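Local structure of membrane-bound lytic murein transglycosylase A (6QK4) at residues T45-Q50 and F304-G309; C52-R57 and L263-T268; A59-A64 and T85-F90. The protein probably cleaves the beta-1,4 linkage between N-acetylmuramic acid and N-acetylglucosamine in peptidoglycan, forming a 1,6-anhydro bond in the muramic acid residue. All coordinates share one frame; numbering follows the deposited sequence.

Interaction 1 (T45-Q50 and F304-G309)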
loop_
_atom_site.group_PDB
_atom_site.type_symbol
_atom_site.label_atom_id
_atom_site.label_comp_id
_atom_site.label_asym_id
_atom_site.label_seq_id
_atom_site.Cartn_x
_atom_site.Cartn_y
_atom_site.Cartn_z
ATOM N N THR A 45 18.072 4.631 0.948
ATOM C CA THR A 45 18.958 4.379 -0.197
ATOM C C THR A 45 18.440 3.266 -1.101
ATOM O O THR A 45 18.787 3.241 -2.296
ATOM C CB THR A 45 20.358 4.020 0.263
ATOM O OG1 THR A 45 20.251 3.144 1.392
ATOM C CG2 THR A 45 21.110 5.320 0.718
ATOM N N ILE A 46 17.696 2.305 -0.547
ATOM C CA ILE A 46 17.135 1.243 -1.393
ATOM C C ILE A 46 16.156 1.841 -2.383
ATOM O O ILE A 46 16.212 1.582 -3.592
ATOM C CB ILE A 46 16.475 0.151 -0.523
ATOM C CG1 ILE A 46 17.543 -0.639 0.244
ATOM C CG2 ILE A 46 15.670 -0.833 -1.355
ATOM C CD1 ILE A 46 17.041 -1.539 1.376
ATOM N N ALA A 47 15.239 2.667 -1.880
ATOM C CA ALA A 47 14.249 3.296 -2.763
ATOM C C ALA A 47 14.916 4.300 -3.683
ATOM O O ALA A 47 14.478 4.473 -4.826
ATOM C CB ALA A 47 13.138 3.975 -1.944
ATOM N N LEU A 48 15.996 4.935 -3.218
ATOM C CA LEU A 48 16.781 5.815 -4.073
ATOM C C LEU A 48 17.403 5.080 -5.272
ATOM O O LEU A 48 17.398 5.595 -6.393
ATOM C CB LEU A 48 17.882 6.513 -3.239
ATOM C CG LEU A 48 18.903 7.346 -4.065
ATOM C CD1 LEU A 48 18.215 8.554 -4.589
ATOM C CD2 LEU A 48 19.977 7.830 -3.108
ATOM N N ARG A 49 17.990 3.900 -5.063
ATOM C CA ARG A 49 18.541 3.178 -6.209
ATOM C C ARG A 49 17.446 2.749 -7.176
ATOM O O ARG A 49 17.645 2.792 -8.395
ATOM C CB ARG A 49 19.336 1.971 -5.706
ATOM C CG ARG A 49 20.675 2.378 -5.062
ATOM C CD ARG A 49 21.607 1.166 -4.927
ATOM N NE ARG A 49 20.979 0.081 -4.179
ATOM C CZ ARG A 49 20.959 0.023 -2.849
ATOM N NH1 ARG A 49 21.545 0.973 -2.166
ATOM N NH2 ARG A 49 20.365 -0.992 -2.197
ATOM N N GLN A 50 16.263 2.355 -6.668
ATOM C CA GLN A 50 15.181 2.051 -7.619
ATOM C C GLN A 50 14.809 3.298 -8.402
ATOM O O GLN A 50 14.608 3.236 -9.604
ATOM C CB GLN A 50 13.942 1.497 -6.902
ATOM C CG GLN A 50 14.185 0.164 -6.237
ATOM C CD GLN A 50 14.398 -0.969 -7.297
ATOM O OE1 GLN A 50 14.246 -0.772 -8.515
ATOM N NE2 GLN A 50 14.713 -2.149 -6.815
ATOM N N PHE A 304 9.678 8.307 -1.831
ATOM C CA PHE A 304 9.846 8.639 -3.258
ATOM C C PHE A 304 8.528 8.432 -3.971
ATOM O O PHE A 304 7.849 7.439 -3.724
ATOM C CB PHE A 304 10.926 7.758 -3.902
ATOM C CG PHE A 304 12.314 8.072 -3.401
ATOM C CD1 PHE A 304 12.742 7.521 -2.223
ATOM C CD2 PHE A 304 13.183 8.865 -4.177
ATOM C CE1 PHE A 304 14.047 7.827 -1.757
ATOM C CE2 PHE A 304 14.480 9.185 -3.734
ATOM C CZ PHE A 304 14.875 8.655 -2.483
ATOM N N ALA A 305 8.145 9.392 -4.824
ATOM C CA ALA A 305 6.901 9.266 -5.599
ATOM C C ALA A 305 7.091 8.251 -6.717
ATOM O O ALA A 305 7.740 8.536 -7.728
ATOM C CB ALA A 305 6.519 10.649 -6.147
ATOM N N GLN A 306 6.579 7.022 -6.513
ATOM C CA GLN A 306 6.903 5.922 -7.396
ATOM C C GLN A 306 5.647 5.210 -7.809
ATOM O O GLN A 306 5.753 4.130 -8.416
ATOM C CB GLN A 306 7.900 4.934 -6.754
ATOM C CG GLN A 306 9.264 5.682 -6.402
ATOM C CD GLN A 306 10.331 4.764 -5.799
ATOM O OE1 GLN A 306 10.034 3.887 -4.959
ATOM N NE2 GLN A 306 11.588 5.076 -6.095
ATOM N N ASP A 307 4.477 5.794 -7.543
ATOM C CA ASP A 307 3.247 5.091 -7.924
ATOM C C ASP A 307 2.159 6.133 -8.088
ATOM O O ASP A 307 2.326 7.290 -7.721
ATOM C CB ASP A 307 2.876 4.006 -6.865
ATOM C CG ASP A 307 2.036 2.816 -7.472
ATOM O OD1 ASP A 307 1.738 2.813 -8.696
ATOM O OD2 ASP A 307 1.668 1.904 -6.663
ATOM N N VAL A 308 1.018 5.713 -8.657
ATOM C CA VAL A 308 -0.169 6.552 -8.747
ATOM C C VAL A 308 -1.356 5.691 -8.334
ATOM O O VAL A 308 -1.235 4.467 -8.201
ATOM C CB VAL A 308 -0.376 7.102 -10.190
ATOM C CG1 VAL A 308 0.884 7.833 -10.713
ATOM C CG2 VAL A 308 -0.783 5.998 -11.122
ATOM N N GLY A 309 -2.517 6.321 -8.151
ATOM C CA GLY A 309 -3.710 5.564 -7.811
ATOM C C GLY A 309 -4.978 6.290 -8.184
ATOM O O GLY A 309 -5.031 7.521 -8.188
#
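A buried helix-on-strand contact seats helix 44-55 against strand 298-307 of the 3D domain, carried by one aromatic ring and one amide that reach from the strand to the helix. The local axes come within 9.6 Å and cross at 57°, close enough for F304 and Q306, two residues apart, both to point toward the helix. The F304 ring lies beneath the backbone at A47-L48, with A47 C and L48 N over one face. L48 CA sits 4.2 Å from the ring centroid in an off-centre CH-pi contact. A47 CB meets the rim at F304 CD1 (3.6 Å), and L48 CB touches F304 CZ (3.8 Å). With CG anti to the backbone N, L48 crosses the ring obliquely and brings CD1 to 3.9 Å from F304 CE2. F83 of helix 76-86 packs on both L48 and F304.

Beside it, the extended chain of Q306 carries its amide to the helix, where NE2 donates to A47 O over 3.2 Å at an N-H...O angle of 153°. The donor stands above the carbonyl plane, although A47 O lies close to the plane of the Q306 amide. NE2 also bonds N51 OD1, and OE1 bonds S272 OG, so both ends of this buried amide are satisfied and its rotation is fixed. The 3D domain belongs to the double-psi beta-barrel clan, and the contact is consistent with a helix laid against a strand of such a barrel.

Interaction 2 (C52-R57 and L263-T268); sequences CARLAR and LGVPLT
C52 O is the best-held polar atom, gripped by two backbone N-H groups in the C-terminal part of helix 44-55: A56 N at 3.0 Å and, more weakly, L55 N at 3.3 Å. Between 52-57 and 263-268 there is no hydrogen bond. What joins them is mainly R54, whose CG is anti to its carbonyl carbon and whose chain bends at chi2 (-68°), folding the aliphatic part along L263 and V265. R54 CB rests on L263 CD1 at 3.9 Å, and R54 CG meets V265 CG1 at the same separation. The R54 and V265 side chains run antiparallel alongside each other, and V265 CG1 lies over the centre of one guanidinium face. L263 O lies 3.6 Å from R54 NE. R54 NH2 comes to 3.2 Å from G264 O, but the angle is too poor for a hydrogen bond, so the attraction is probably mostly electrostatic. G264, with positive phi (93°), brings its backbone close beside the R54 side chain. A53 adds a looser apolar touch on V265 CG1.

This is a surface contact, with both A53 and R54 exposed. On the helix side, C52 forms a disulfide with C65 and so ties helix 44-55 to helix 62-68. On the loop side, L263 packs on N51 of helix 44-55 and on Q306 of strand 298-307, touching both helix and strand from the loop that leads to strand 272-274.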
loop_
_atom_site.group_PDB
_atom_site.type_symbol
_atom_site.label_atom_id
_atom_site.label_comp_id
_atom_site.label_asym_id
_atom_site.label_seq_id
_atom_site.Cartn_x
_atom_site.Cartn_y
_atom_site.Cartn_z
ATOM N N CYS A 52 16.773 5.812 -9.228
ATOM C CA CYS A 52 17.840 6.056 -10.204
ATOM C C CYS A 52 17.827 5.083 -11.361
ATOM O O CYS A 52 18.394 5.387 -12.430
ATOM C CB CYS A 52 19.153 5.966 -9.477
ATOM S SG CYS A 52 19.548 7.495 -8.586
ATOM N N ALA A 53 17.231 3.895 -11.172
ATOM C CA ALA A 53 17.093 2.977 -12.301
ATOM C C ALA A 53 16.293 3.615 -13.431
ATOM O O ALA A 53 16.428 3.204 -14.578
ATOM C CB ALA A 53 16.412 1.660 -11.914
ATOM N N ARG A 54 15.417 4.574 -13.122
ATOM C CA ARG A 54 14.670 5.287 -14.166
ATOM C C ARG A 54 15.165 6.704 -14.416
ATOM O O ARG A 54 14.855 7.259 -15.458
ATOM C CB ARG A 54 13.182 5.345 -13.825
ATOM C CG ARG A 54 12.525 3.974 -13.867
ATOM C CD ARG A 54 12.490 3.488 -15.330
ATOM N NE ARG A 54 11.835 2.194 -15.502
ATOM C CZ ARG A 54 12.453 1.021 -15.337
ATOM N NH1 ARG A 54 13.750 0.993 -15.034
ATOM N NH2 ARG A 54 11.783 -0.127 -15.478
ATOM N N LEU A 55 15.909 7.315 -13.499
ATOM C CA LEU A 55 16.270 8.716 -13.640
ATOM C C LEU A 55 17.724 8.989 -13.969
ATOM O O LEU A 55 18.048 10.145 -14.307
ATOM C CB LEU A 55 15.958 9.483 -12.363
ATOM C CG LEU A 55 14.470 9.674 -12.092
ATOM C CD1 LEU A 55 14.408 10.312 -10.777
ATOM C CD2 LEU A 55 13.844 10.600 -13.095
ATOM N N ALA A 56 18.607 7.997 -13.884
ATOM C CA ALA A 56 20.037 8.283 -13.839
ATOM C C ALA A 56 20.510 9.001 -15.104
ATOM O O ALA A 56 21.419 9.827 -15.044
ATOM C CB ALA A 56 20.826 6.997 -13.673
ATOM N N ARG A 57 19.875 8.755 -16.223
ATOM C CA ARG A 57 20.402 9.388 -17.428
ATOM C C ARG A 57 19.775 10.753 -17.717
ATOM O O ARG A 57 20.245 11.431 -18.652
ATOM C CB ARG A 57 20.266 8.433 -18.632
ATOM C CG ARG A 57 21.097 7.179 -18.385
ATOM C CD ARG A 57 21.303 6.367 -19.639
ATOM N NE ARG A 57 20.180 5.441 -19.775
ATOM C CZ ARG A 57 19.963 4.621 -20.799
ATOM N NH1 ARG A 57 20.819 4.564 -21.827
ATOM N NH2 ARG A 57 18.884 3.844 -20.785
ATOM N N LEU A 263 5.981 3.880 -11.781
ATOM C CA LEU A 263 7.299 4.283 -12.225
ATOM C C LEU A 263 8.041 3.122 -12.907
ATOM O O LEU A 263 8.992 3.347 -13.666
ATOM C CB LEU A 263 8.089 4.883 -11.022
ATOM C CG LEU A 263 9.569 5.303 -11.321
ATOM C CD1 LEU A 263 9.697 6.437 -12.390
ATOM C CD2 LEU A 263 10.255 5.796 -10.004
ATOM N N GLY A 264 7.562 1.910 -12.767
ATOM C CA GLY A 264 8.204 0.776 -13.380
ATOM C C GLY A 264 9.201 0.061 -12.514
ATOM O O GLY A 264 9.885 -0.839 -13.022
ATOM N N VAL A 265 9.278 0.403 -11.222
ATOM C CA VAL A 265 10.264 -0.198 -10.335
ATOM C C VAL A 265 9.537 -0.808 -9.158
ATOM O O VAL A 265 8.474 -0.323 -8.767
ATOM C CB VAL A 265 11.328 0.832 -9.877
ATOM C CG1 VAL A 265 12.049 1.344 -11.091
ATOM C CG2 VAL A 265 10.713 2.006 -9.099
ATOM N N PRO A 266 10.111 -1.824 -8.531
ATOM C CA PRO A 266 9.515 -2.380 -7.299
ATOM C C PRO A 266 9.411 -1.313 -6.209
ATOM O O PRO A 266 10.362 -0.562 -5.958
ATOM C CB PRO A 266 10.517 -3.457 -6.878
ATOM C CG PRO A 266 11.323 -3.773 -8.088
ATOM C CD PRO A 266 11.357 -2.501 -8.934
ATOM N N LEU A 267 8.257 -1.244 -5.576
ATOM C CA LEU A 267 8.057 -0.330 -4.423
ATOM C C LEU A 267 8.820 -0.797 -3.189
ATOM O O LEU A 267 8.934 -1.992 -2.914
ATOM C CB LEU A 267 6.565 -0.235 -4.101
ATOM C CG LEU A 267 5.668 0.158 -5.280
ATOM C CD1 LEU A 267 4.193 0.181 -4.914
ATOM C CD2 LEU A 267 6.093 1.534 -5.728
ATOM N N THR A 268 9.291 0.183 -2.368
ATOM C CA THR A 268 9.992 -0.152 -1.130
ATOM C C THR A 268 9.090 0.129 0.069
ATOM O O THR A 268 8.564 1.250 0.197
ATOM C CB THR A 268 11.252 0.714 -1.042
ATOM O OG1 THR A 268 12.065 0.431 -2.173
ATOM C CG2 THR A 268 12.064 0.359 0.255
#

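Interaction 3 (A59-A64 and T85-F90); sequences ANWQRA and TYFTPF
Two flat pairs line this contact: the edge of F87 is directed at the face of the W61 six-membered ring, and the R63 guanidinium has Y86 CE2 over one of its faces. Together they pack helix 62-68 and W61 against a helix-to-strand junction, where helix 76-86 passes directly into strand 87-92, F87 being the first residue to leave the helical conformation. Strand 87-92 pairs antiparallel with strand 336-346, which extends from the 3D domain, probably a double-psi barrel. The aromatic pair is an offset edge-to-face stack, with centroids 5.4 Å apart and planes at 61°. W61 CZ3 lies in the plane of the F87 ring, 3.7 Å from F87 CZ, and the closest approach of the pair is W61 CH2 to F87 CE2 at 3.6 Å. P346 packs on both rings.

At the exposed end, R63 bends at chi3 (56°) and crosses Y86, bringing NH2 to 3.7 Å from Y86 CE2 with guanidinium and ring planes 29° apart. F82 meets the Y86 ring from its own helix. A64 lies between Y86 and F87: its CB is 4.0 Å from F87 CZ, and its CA approaches Y86 CD2 to 3.7 Å.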
loop_
_atom_site.group_PDB
_atom_site.type_symbol
_atom_site.label_atom_id
_atom_site.label_comp_id
_atom_site.label_asym_id
_atom_site.label_seq_id
_atom_site.Cartn_x
_atom_site.Cartn_y
_atom_site.Cartn_z
ATOM N N ALA A 59 19.554 14.550 -17.540
ATOM C CA ALA A 59 20.553 15.570 -17.260
ATOM C C ALA A 59 20.612 16.007 -15.791
ATOM O O ALA A 59 21.713 16.149 -15.216
ATOM C CB ALA A 59 20.257 16.783 -18.160
ATOM N N ASN A 60 19.443 16.299 -15.188
ATOM C CA ASN A 60 19.408 16.920 -13.863
ATOM C C ASN A 60 19.764 15.924 -12.762
ATOM O O ASN A 60 20.148 16.347 -11.668
ATOM C CB ASN A 60 18.029 17.491 -13.524
ATOM C CG ASN A 60 17.675 18.670 -14.345
ATOM O OD1 ASN A 60 18.562 19.339 -14.887
ATOM N ND2 ASN A 60 16.393 18.935 -14.484
ATOM N N TRP A 61 19.663 14.626 -13.061
ATOM C CA TRP A 61 19.864 13.533 -12.105
ATOM C C TRP A 61 21.193 12.813 -12.262
ATOM O O TRP A 61 21.577 12.047 -11.382
ATOM C CB TRP A 61 18.700 12.525 -12.237
ATOM C CG TRP A 61 17.461 13.008 -11.533
ATOM C CD1 TRP A 61 16.557 13.962 -11.978
ATOM C CD2 TRP A 61 17.054 12.642 -10.217
ATOM N NE1 TRP A 61 15.537 14.132 -11.010
ATOM C CE2 TRP A 61 15.850 13.349 -9.923
ATOM C CE3 TRP A 61 17.570 11.736 -9.257
ATOM C CZ2 TRP A 61 15.144 13.171 -8.707
ATOM C CZ3 TRP A 61 16.871 11.568 -8.060
ATOM C CH2 TRP A 61 15.662 12.286 -7.817
ATOM N N GLN A 62 21.968 13.086 -13.322
ATOM C CA GLN A 62 23.129 12.235 -13.562
ATOM C C GLN A 62 24.106 12.280 -12.397
ATOM O O GLN A 62 24.610 11.236 -11.968
ATOM C CB GLN A 62 23.835 12.680 -14.877
ATOM C CG GLN A 62 23.104 12.310 -16.115
ATOM C CD GLN A 62 23.801 12.879 -17.394
ATOM O OE1 GLN A 62 24.961 13.340 -17.333
ATOM N NE2 GLN A 62 23.093 12.837 -18.537
ATOM N N ARG A 63 24.450 13.479 -11.911
ATOM C CA ARG A 63 25.437 13.549 -10.847
ATOM C C ARG A 63 24.919 12.926 -9.564
ATOM O O ARG A 63 25.668 12.242 -8.861
ATOM C CB ARG A 63 25.834 14.991 -10.544
ATOM C CG ARG A 63 26.734 15.608 -11.604
ATOM C CD ARG A 63 26.870 17.099 -11.265
ATOM N NE ARG A 63 27.378 17.327 -9.903
ATOM C CZ ARG A 63 26.687 17.895 -8.905
ATOM N NH1 ARG A 63 25.426 18.304 -9.083
ATOM N NH2 ARG A 63 27.260 18.046 -7.712
ATOM N N ALA A 64 23.689 13.254 -9.179
ATOM C CA ALA A 64 23.152 12.695 -7.937
ATOM C C ALA A 64 23.096 11.173 -7.989
ATOM O O ALA A 64 23.400 10.500 -6.984
ATOM C CB ALA A 64 21.749 13.258 -7.645
ATOM N N THR A 85 23.424 17.489 0.443
ATOM C CA THR A 85 24.407 18.002 -0.499
ATOM C C THR A 85 23.875 18.049 -1.925
ATOM O O THR A 85 24.188 18.986 -2.670
ATOM C CB THR A 85 25.676 17.109 -0.457
ATOM O OG1 THR A 85 26.297 17.197 0.827
ATOM C CG2 THR A 85 26.699 17.468 -1.539
ATOM N N TYR A 86 23.094 17.037 -2.352
ATOM C CA TYR A 86 22.705 16.945 -3.748
ATOM C C TYR A 86 21.312 17.474 -4.040
ATOM O O TYR A 86 20.967 17.612 -5.221
ATOM C CB TYR A 86 22.835 15.496 -4.235
ATOM C CG TYR A 86 24.281 15.155 -4.498
ATOM C CD1 TYR A 86 25.109 14.688 -3.475
ATOM C CD2 TYR A 86 24.811 15.274 -5.784
ATOM C CE1 TYR A 86 26.494 14.368 -3.739
ATOM C CE2 TYR A 86 26.157 14.969 -6.034
ATOM C CZ TYR A 86 26.973 14.519 -4.997
ATOM O OH TYR A 86 28.308 14.199 -5.222
ATOM N N PHE A 87 20.511 17.788 -3.000
ATOM C CA PHE A 87 19.129 18.180 -3.229
ATOM C C PHE A 87 18.801 19.395 -2.403
ATOM O O PHE A 87 19.385 19.618 -1.335
ATOM C CB PHE A 87 18.103 17.029 -2.820
ATOM C CG PHE A 87 18.208 15.811 -3.694
ATOM C CD1 PHE A 87 19.155 14.834 -3.421
ATOM C CD2 PHE A 87 17.354 15.666 -4.772
ATOM C CE1 PHE A 87 19.322 13.695 -4.285
ATOM C CE2 PHE A 87 17.475 14.556 -5.668
ATOM C CZ PHE A 87 18.476 13.529 -5.384
ATOM N N THR A 88 17.849 20.171 -2.900
ATOM C CA THR A 88 17.231 21.237 -2.142
ATOM C C THR A 88 15.783 20.884 -1.820
ATOM O O THR A 88 15.039 20.500 -2.734
ATOM C CB THR A 88 17.280 22.550 -2.955
ATOM O OG1 THR A 88 18.667 22.923 -3.130
ATOM C CG2 THR A 88 16.619 23.702 -2.163
ATOM N N PRO A 89 15.334 21.068 -0.587
ATOM C CA PRO A 89 13.916 20.835 -0.293
ATOM C C PRO A 89 13.041 22.065 -0.530
ATOM O O PRO A 89 13.418 23.195 -0.228
ATOM C CB PRO A 89 13.957 20.447 1.198
ATOM C CG PRO A 89 15.125 21.359 1.783
ATOM C CD PRO A 89 16.097 21.533 0.592
ATOM N N PHE A 90 11.826 21.838 -1.059
ATOM C CA PHE A 90 10.878 22.910 -1.345
ATOM C C PHE A 90 9.590 22.626 -0.602
ATOM O O PHE A 90 8.913 21.630 -0.891
ATOM C CB PHE A 90 10.537 23.052 -2.830
ATOM C CG PHE A 90 11.677 23.617 -3.664
ATOM C CD1 PHE A 90 12.787 22.830 -3.902
ATOM C CD2 PHE A 90 11.616 24.910 -4.248
ATOM C CE1 PHE A 90 13.861 23.298 -4.647
ATOM C CE2 PHE A 90 12.694 25.361 -5.038
ATOM C CZ PHE A 90 13.810 24.554 -5.205
#

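Interactions 1 and 2 hold the same helix, 44-55, at successive positions: 45-50 is buried against strand 298-307, whereas 52-57 meets a loop at the surface. They adjoin directly, Q50 packing on V265 and P266, and Q306 on L263. Interaction 3 involves the following helix, 62-68, and is largely buried though far from the chain's centre. Chemistry follows location. Interaction 1 combines a ring with a fully satisfied amide, interaction 2 relies on an exposed arginine lying along apolar side chains, and interaction 3 is mostly aromatic with the R63 guanidinium at its exposed edge. The disulfide joins C52 of interaction 2 to helix 62-68, and a probable R57 O to Q62 NE2 hydrogen bond links interactions 2 and 3 directly.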